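Local atomic coordinates of endo-arabinase (Bacteroides thetaiotaomicron, PDB entry 5C0P), a protein that probably hydrolyses glycosidic bonds in L-arabinan, as a magnesium-binding member of glycosyl hydrolase family 43. Residues 179-191 / 242-254. Numbering follows the deposited sequence.
Sequences PYLLFKASEAPWV and NVLGPWVQEPETL
One face of the Trp190 indole carries Thr253 CG2, a CH-pi contact 3.7 Å from the centroid of the six-membered ring. Val191 CG2 sits on the opposite face, and Glu250 O lies in plane at the edge. The contact joins two neighbouring sheets of the five-bladed beta-propeller of family 43: strand 178-184 belongs to one, and strand 248-249 is an outermost strand of the next. The Phe183 ring takes Gln249 NE2 over the centre of one face, 3.2 Å above its plane. Ring and amide planes are 65° apart, and the nitrogen is nearly equidistant from all six ring carbons. Leu244 CD1 lies over the centre of the Tyr180 ring in a second CH-pi contact. Phe183 also turns its edge toward the face of Trp247 in an offset edge-to-face pair, planes at 64°. Trp221 meets both Phe183 and Trp190.

Gln249 reaches Phe183 because its chain bends at chi2 (-67°), which brings the amide back over the ring. Its OE1 accepts from Trp221 NE1 and lies 2.7 Å from the oxygen of a water. That water accepts from Trp190 NE1. With Trp190 replaced by alanine, Thr253 CG2 is likely to lose the ring face it packs on, and that water its indole donor. At the other end, Leu182 CD1 packs 3.8 Å from Trp247 NE1, which donates to Val243 O in the ring plane.

No direct hydrogen bond links 179-191 to 242-254, but waters bridge them. One water donates to Glu187 OE1 and Trp247 O and accepts from Gln249 NE2. Another accepts from Trp247 N and donates to Leu182 O, with its oxygen 2.9 Å from each atom.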
# COMPACT_ATOMS: atom_id res chain seq x y z
N PRO A 179 -13.31 -5.91 11.74
CA PRO A 179 -11.88 -5.61 11.63
C PRO A 179 -11.17 -5.98 12.93
O PRO A 179 -11.76 -5.88 14.01
CB PRO A 179 -11.85 -4.09 11.45
CG PRO A 179 -13.23 -3.70 11.04
CD PRO A 179 -14.16 -4.71 11.62
N TYR A 180 -9.92 -6.44 12.82
CA TYR A 180 -9.15 -6.85 13.98
C TYR A 180 -7.93 -5.94 14.13
O TYR A 180 -7.14 -5.81 13.22
CB TYR A 180 -8.74 -8.33 13.87
CG TYR A 180 -8.30 -8.90 15.18
CD1 TYR A 180 -6.99 -8.74 15.63
CD2 TYR A 180 -9.18 -9.59 16.00
CE1 TYR A 180 -6.58 -9.25 16.84
CE2 TYR A 180 -8.78 -10.10 17.22
CZ TYR A 180 -7.48 -9.92 17.63
OH TYR A 180 -7.08 -10.43 18.84
N LEU A 181 -7.80 -5.30 15.29
CA LEU A 181 -6.68 -4.40 15.55
C LEU A 181 -5.39 -5.18 15.73
O LEU A 181 -5.28 -6.00 16.64
CB LEU A 181 -6.95 -3.53 16.78
CG LEU A 181 -5.81 -2.61 17.23
CD1 LEU A 181 -5.56 -1.54 16.20
CD2 LEU A 181 -6.14 -1.98 18.56
N LEU A 182 -4.42 -4.92 14.85
CA LEU A 182 -3.13 -5.61 14.89
C LEU A 182 -2.16 -4.97 15.87
O LEU A 182 -1.55 -5.66 16.69
CB LEU A 182 -2.52 -5.62 13.48
CG LEU A 182 -3.38 -6.32 12.43
CD1 LEU A 182 -2.60 -6.49 11.14
CD2 LEU A 182 -3.88 -7.67 12.91
N PHE A 183 -2.03 -3.65 15.78
CA PHE A 183 -1.17 -2.89 16.70
C PHE A 183 -1.39 -1.42 16.50
O PHE A 183 -2.01 -1.00 15.51
CB PHE A 183 0.32 -3.24 16.52
CG PHE A 183 0.86 -3.03 15.13
CD1 PHE A 183 1.31 -1.78 14.72
CD2 PHE A 183 0.96 -4.09 14.25
CE1 PHE A 183 1.83 -1.59 13.45
CE2 PHE A 183 1.49 -3.92 12.98
CZ PHE A 183 1.92 -2.67 12.58
N LYS A 184 -0.89 -0.64 17.45
CA LYS A 184 -0.84 0.81 17.34
C LYS A 184 0.60 1.21 17.06
O LYS A 184 1.53 0.52 17.47
CB LYS A 184 -1.34 1.45 18.62
CG LYS A 184 -2.75 1.03 18.99
CD LYS A 184 -3.24 1.68 20.27
CE LYS A 184 -4.73 1.43 20.45
NZ LYS A 184 -5.25 2.04 21.71
N ALA A 185 0.78 2.33 16.38
CA ALA A 185 2.12 2.75 15.94
C ALA A 185 3.12 2.88 17.09
O ALA A 185 4.31 2.59 16.92
CB ALA A 185 2.04 4.05 15.14
N SER A 186 2.64 3.31 18.26
CA SER A 186 3.54 3.52 19.40
C SER A 186 4.22 2.24 19.90
O SER A 186 5.16 2.29 20.70
CB SER A 186 2.79 4.17 20.56
OG SER A 186 1.89 3.23 21.13
N GLU A 187 3.74 1.08 19.44
CA GLU A 187 4.34 -0.19 19.84
C GLU A 187 5.73 -0.38 19.24
O GLU A 187 6.53 -1.18 19.75
CB GLU A 187 3.43 -1.35 19.47
CG GLU A 187 2.10 -1.26 20.20
CD GLU A 187 1.18 -2.42 19.91
OE1 GLU A 187 1.65 -3.58 19.82
OE2 GLU A 187 -0.03 -2.15 19.78
N ALA A 188 6.02 0.34 18.16
CA ALA A 188 7.36 0.28 17.56
C ALA A 188 8.25 1.30 18.26
O ALA A 188 7.91 2.48 18.32
CB ALA A 188 7.28 0.59 16.08
N PRO A 189 9.39 0.85 18.78
CA PRO A 189 10.24 1.74 19.58
C PRO A 189 10.84 2.88 18.77
O PRO A 189 11.25 3.89 19.35
CB PRO A 189 11.37 0.82 20.06
CG PRO A 189 10.91 -0.56 19.82
CD PRO A 189 9.90 -0.53 18.74
N TRP A 190 10.91 2.74 17.45
CA TRP A 190 11.56 3.76 16.63
C TRP A 190 10.62 4.93 16.34
O TRP A 190 11.07 5.99 15.89
CB TRP A 190 12.08 3.17 15.32
CG TRP A 190 11.03 2.45 14.51
CD1 TRP A 190 10.75 1.12 14.53
CD2 TRP A 190 10.13 3.04 13.55
NE1 TRP A 190 9.73 0.84 13.65
CE2 TRP A 190 9.34 1.99 13.03
CE3 TRP A 190 9.93 4.34 13.07
CZ2 TRP A 190 8.35 2.21 12.06
CZ3 TRP A 190 8.95 4.55 12.10
CH2 TRP A 190 8.18 3.49 11.61
N VAL A 191 9.33 4.73 16.60
CA VAL A 191 8.32 5.72 16.23
C VAL A 191 8.33 6.95 17.13
O VAL A 191 8.41 6.84 18.35
CB VAL A 191 6.91 5.08 16.23
CG1 VAL A 191 5.83 6.15 16.14
CG2 VAL A 191 6.78 4.09 15.08
N ASN A 242 0.12 -16.20 11.81
CA ASN A 242 -1.24 -15.69 11.90
C ASN A 242 -1.27 -14.22 11.46
O ASN A 242 -0.50 -13.41 11.95
CB ASN A 242 -1.70 -15.81 13.36
CG ASN A 242 -3.20 -15.63 13.53
OD1 ASN A 242 -3.88 -15.01 12.72
ND2 ASN A 242 -3.73 -16.14 14.65
N VAL A 243 -2.16 -13.88 10.53
CA VAL A 243 -2.30 -12.48 10.12
C VAL A 243 -2.63 -11.59 11.32
O VAL A 243 -2.25 -10.41 11.35
CB VAL A 243 -3.38 -12.33 9.03
CG1 VAL A 243 -3.64 -10.87 8.70
CG2 VAL A 243 -2.94 -13.06 7.76
N LEU A 244 -3.31 -12.16 12.31
CA LEU A 244 -3.73 -11.38 13.47
C LEU A 244 -2.62 -11.16 14.50
O LEU A 244 -2.79 -10.37 15.44
CB LEU A 244 -4.95 -12.03 14.13
CG LEU A 244 -6.14 -12.26 13.20
CD1 LEU A 244 -7.34 -12.79 13.98
CD2 LEU A 244 -6.49 -10.98 12.45
N GLY A 245 -1.50 -11.84 14.33
CA GLY A 245 -0.36 -11.65 15.21
C GLY A 245 -0.10 -12.83 16.14
O GLY A 245 -0.48 -13.96 15.83
N PRO A 246 0.57 -12.60 17.28
CA PRO A 246 1.06 -11.28 17.70
C PRO A 246 2.20 -10.76 16.82
O PRO A 246 3.06 -11.51 16.34
CB PRO A 246 1.57 -11.53 19.12
CG PRO A 246 1.95 -12.98 19.13
CD PRO A 246 0.93 -13.65 18.24
N TRP A 247 2.15 -9.46 16.56
CA TRP A 247 3.17 -8.80 15.77
C TRP A 247 4.26 -8.23 16.67
O TRP A 247 3.99 -7.52 17.64
CB TRP A 247 2.51 -7.69 14.94
CG TRP A 247 1.63 -8.25 13.87
CD1 TRP A 247 0.27 -8.42 13.92
CD2 TRP A 247 2.05 -8.73 12.60
NE1 TRP A 247 -0.17 -8.97 12.74
CE2 TRP A 247 0.91 -9.17 11.91
CE3 TRP A 247 3.30 -8.83 11.97
CZ2 TRP A 247 0.96 -9.69 10.62
CZ3 TRP A 247 3.36 -9.35 10.68
CH2 TRP A 247 2.20 -9.77 10.02
N VAL A 248 5.51 -8.58 16.37
CA VAL A 248 6.64 -8.09 17.15
C VAL A 248 7.38 -7.07 16.31
O VAL A 248 7.89 -7.39 15.23
CB VAL A 248 7.58 -9.24 17.56
CG1 VAL A 248 8.84 -8.70 18.25
CG2 VAL A 248 6.86 -10.24 18.48
N GLN A 249 7.41 -5.82 16.78
CA GLN A 249 8.06 -4.73 16.06
C GLN A 249 9.58 -4.81 16.16
O GLN A 249 10.13 -4.99 17.25
CB GLN A 249 7.61 -3.37 16.62
CG GLN A 249 6.10 -3.20 16.69
CD GLN A 249 5.46 -3.14 15.32
OE1 GLN A 249 6.07 -2.69 14.35
NE2 GLN A 249 4.20 -3.58 15.24
N GLU A 250 10.26 -4.64 15.03
CA GLU A 250 11.71 -4.53 15.05
C GLU A 250 12.07 -3.11 15.48
O GLU A 250 11.39 -2.16 15.11
CB GLU A 250 12.29 -4.84 13.68
CG GLU A 250 12.37 -6.32 13.39
CD GLU A 250 13.29 -7.04 14.35
OE1 GLU A 250 14.48 -6.67 14.43
OE2 GLU A 250 12.83 -7.97 15.04
N PRO A 251 13.13 -2.97 16.28
CA PRO A 251 13.44 -1.66 16.86
C PRO A 251 14.06 -0.68 15.87
O PRO A 251 14.02 0.52 16.15
CB PRO A 251 14.45 -2.01 17.97
CG PRO A 251 15.05 -3.33 17.54
CD PRO A 251 13.93 -4.06 16.87
N GLU A 252 14.61 -1.16 14.76
CA GLU A 252 15.27 -0.27 13.80
C GLU A 252 14.49 -0.20 12.49
O GLU A 252 13.94 -1.21 12.04
CB GLU A 252 16.70 -0.75 13.51
CG GLU A 252 17.54 -1.05 14.74
CD GLU A 252 17.81 0.18 15.60
OE1 GLU A 252 17.71 1.31 15.09
OE2 GLU A 252 18.14 0.00 16.80
N THR A 253 14.47 0.98 11.88
CA THR A 253 13.84 1.12 10.57
C THR A 253 14.74 0.52 9.50
O THR A 253 15.94 0.35 9.70
CB THR A 253 13.53 2.60 10.23
OG1 THR A 253 14.74 3.35 10.15
CG2 THR A 253 12.63 3.21 11.29
N LEU A 254 14.15 0.19 8.35
CA LEU A 254 14.92 -0.37 7.25
C LEU A 254 15.82 0.69 6.62
O LEU A 254 16.86 0.36 6.04
CB LEU A 254 14.00 -0.92 6.16
CG LEU A 254 13.51 -2.36 6.24
CD1 LEU A 254 12.73 -2.61 7.50
CD2 LEU A 254 12.68 -2.68 5.02
O HOH W 1 -0.23 -8.09 17.59
O HOH W 2 3.14 -4.79 17.70
O HOH W 3 8.35 -1.64 13.24